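PDB 6SXT: alpha-L-arabinofuranosidase B from Aspergillus kawachii, which hydrolyses terminal non-reducing alpha-L-arabinofuranosyl residues from arabinoxylan, L-arabinan and arabinogalactan, contributing to hemicellulose breakdown. Local coordinates for residues Gly121-Pro126 with Gln287-Glu292. Sequence-based numbering, arbitrary orientation.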
loop_
_atom_site.group_PDB
_atom_site.type_symbol
_atom_site.label_atom_id
_atom_site.label_comp_id
_atom_site.label_asym_id
_atom_site.label_seq_id
_atom_site.Cartn_x
_atom_site.Cartn_y
_atom_site.Cartn_z
ATOM N N GLY A 121 -0.139 -3.841 -7.601
ATOM C CA GLY A 121 0.295 -2.542 -7.110
ATOM C C GLY A 121 1.104 -2.645 -5.839
ATOM O O GLY A 121 1.401 -3.731 -5.371
ATOM N N VAL A 122 1.403 -1.484 -5.287
ATOM C CA VAL A 122 2.274 -1.370 -4.096
ATOM C C VAL A 122 1.399 -0.972 -2.909
ATOM O O VAL A 122 1.075 0.196 -2.778
ATOM C CB VAL A 122 3.415 -0.384 -4.327
ATOM C CG1 VAL A 122 4.372 -0.376 -3.147
ATOM C CG2 VAL A 122 4.139 -0.700 -5.616
ATOM N N PHE A 123 1.024 -1.948 -2.101
ATOM C CA PHE A 123 0.152 -1.725 -0.934
ATOM C C PHE A 123 1.055 -1.405 0.257
ATOM O O PHE A 123 1.854 -2.269 0.677
ATOM C CB PHE A 123 -0.669 -2.964 -0.660
ATOM C CG PHE A 123 -1.769 -2.801 0.348
ATOM C CD1 PHE A 123 -1.504 -2.875 1.716
ATOM C CD2 PHE A 123 -3.076 -2.641 -0.074
ATOM C CE1 PHE A 123 -2.539 -2.750 2.639
ATOM C CE2 PHE A 123 -4.109 -2.541 0.848
ATOM C CZ PHE A 123 -3.846 -2.643 2.205
ATOM N N MET A 124 0.933 -0.211 0.774
ATOM C CA MET A 124 1.881 0.278 1.792
ATOM C C MET A 124 1.134 0.457 3.116
ATOM O O MET A 124 0.200 1.247 3.194
ATOM C CB MET A 124 2.503 1.587 1.355
ATOM C CG MET A 124 3.214 1.409 -0.022
ATOM S SD MET A 124 4.029 2.867 -0.664
ATOM C CE MET A 124 5.431 2.897 0.430
ATOM N N SER A 125 1.534 -0.359 4.102
ATOM C CA SER A 125 1.070 -0.300 5.492
ATOM C C SER A 125 1.886 0.748 6.232
ATOM O O SER A 125 3.015 1.107 5.842
ATOM C CB SER A 125 1.145 -1.694 6.066
ATOM O OG SER A 125 2.429 -2.274 5.849
ATOM N N PRO A 126 1.392 1.231 7.395
ATOM C CA PRO A 126 2.167 2.187 8.177
ATOM C C PRO A 126 3.556 1.620 8.484
ATOM O O PRO A 126 3.693 0.457 8.979
ATOM C CB PRO A 126 1.315 2.330 9.468
ATOM C CG PRO A 126 -0.075 2.109 8.943
ATOM C CD PRO A 126 0.080 0.925 8.010
ATOM N N GLN A 287 -0.679 5.133 5.355
ATOM C CA GLN A 287 -0.898 3.969 4.501
ATOM C C GLN A 287 -1.518 4.437 3.192
ATOM O O GLN A 287 -2.179 5.471 3.144
ATOM C CB GLN A 287 -1.742 2.900 5.208
ATOM C CG GLN A 287 -3.158 3.345 5.493
ATOM C CD GLN A 287 -3.924 2.402 6.396
ATOM O OE1 GLN A 287 -3.307 1.539 7.047
ATOM N NE2 GLN A 287 -5.260 2.514 6.426
ATOM N N GLY A 288 -1.383 3.595 2.155
ATOM C CA GLY A 288 -1.926 3.898 0.821
ATOM C C GLY A 288 -1.428 2.895 -0.174
ATOM O O GLY A 288 -0.631 2.038 0.170
ATOM N N THR A 289 -1.958 2.976 -1.379
ATOM C CA THR A 289 -1.557 2.075 -2.441
ATOM C C THR A 289 -1.201 2.880 -3.680
ATOM O O THR A 289 -2.014 3.717 -4.108
ATOM C CB THR A 289 -2.675 1.097 -2.829
ATOM O OG1 THR A 289 -3.006 0.300 -1.693
ATOM C CG2 THR A 289 -2.275 0.174 -3.957
ATOM N N PHE A 290 -0.063 2.558 -4.252
ATOM C CA PHE A 290 0.467 3.194 -5.473
ATOM C C PHE A 290 0.472 2.185 -6.606
ATOM O O PHE A 290 0.993 1.059 -6.440
ATOM C CB PHE A 290 1.885 3.690 -5.207
ATOM C CG PHE A 290 2.623 4.293 -6.371
ATOM C CD1 PHE A 290 2.621 5.652 -6.581
ATOM C CD2 PHE A 290 3.396 3.497 -7.206
ATOM C CE1 PHE A 290 3.362 6.246 -7.590
ATOM C CE2 PHE A 290 4.126 4.079 -8.245
ATOM C CZ PHE A 290 4.116 5.460 -8.429
ATOM N N TYR A 291 -0.095 2.567 -7.749
ATOM C CA TYR A 291 -0.089 1.672 -8.939
ATOM C C TYR A 291 0.905 2.178 -9.999
ATOM O O TYR A 291 1.582 1.357 -10.646
ATOM C CB TYR A 291 -1.509 1.613 -9.521
ATOM C CG TYR A 291 -2.497 0.976 -8.573
ATOM C CD1 TYR A 291 -2.513 -0.382 -8.307
ATOM C CD2 TYR A 291 -3.447 1.745 -7.926
ATOM C CE1 TYR A 291 -3.427 -0.961 -7.444
ATOM C CE2 TYR A 291 -4.346 1.177 -7.060
ATOM C CZ TYR A 291 -4.357 -0.165 -6.813
ATOM O OH TYR A 291 -5.287 -0.731 -5.973
ATOM N N GLU A 292 0.913 3.470 -10.288
ATOM C CA GLU A 292 1.788 4.071 -11.295
ATOM C C GLU A 292 1.931 5.556 -10.999
ATOM O O GLU A 292 1.030 6.132 -10.360
ATOM C CB GLU A 292 1.258 3.863 -12.727
ATOM C CG GLU A 292 -0.097 4.505 -12.997
ATOM C CD GLU A 292 -0.602 4.273 -14.416
ATOM O OE1 GLU A 292 -1.008 3.134 -14.672
ATOM O OE2 GLU A 292 -0.485 5.189 -15.248
#
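Val-122 and Met-124 pair with Phe-290 and Gly-288 on two neighbouring antiparallel strands in the beta-sandwich catalytic domain of this GH54 enzyme. Each of the two hydrogen-bonded pairs is closed by reciprocal backbone bonds: Val-122 N to Phe-290 O (2.8 Å) is answered by Phe-290 N to Val-122 O, and Met-124 N to Gly-288 O (2.8 Å) by Gly-288 N to Met-124 O. Two carbonyls also receive CA-H...O contacts, Val-122 O from Thr-289 CA (3.3 Å) and Met-124 O from Gln-287 CA.

Between these pairs, Phe-123 and Thr-289 form a non-hydrogen-bonded pair on the sheet face opposite Val-122, Met-124 and Phe-290. Thr-289 OG1 approaches the Phe-123 ring obliquely, 3.4 Å from CD2, while the hydroxyl is hydrogen-bonded to His-155 ND1; the His-155 ring in turn stacks on Phe-123. With Thr-289 CG2 anti to the backbone N (OG1 at chi1 -61°), this methyl lies over one face of the Tyr-291 ring, towards its rim. Tyr-291 CD1 comes 3.7 Å from Gly-121 CA, where a glycine leaves room for the ring. On the sheet face that carries Val-122, Met-124 and Phe-290, Val-122 CB and Phe-290 CB are 4.4 Å apart.

Beyond the paired residues, Pro-126 and Gln-287 lie side by side, Pro-126 CD 3.6 Å from Gln-287 OE1; Gln-287 NE2 is hydrogen-bonded to Glu-418 OE1 and Tyr-156 O. Ser-125 and Pro-126 touch Tyr-440, and Phe-123 touches Pro-441, bringing this end against the arabinose-binding domain. Within the sheet, strand 288-296 also pairs with strands 145-152 and 15-20, and strand 117-124 with strand 111-114.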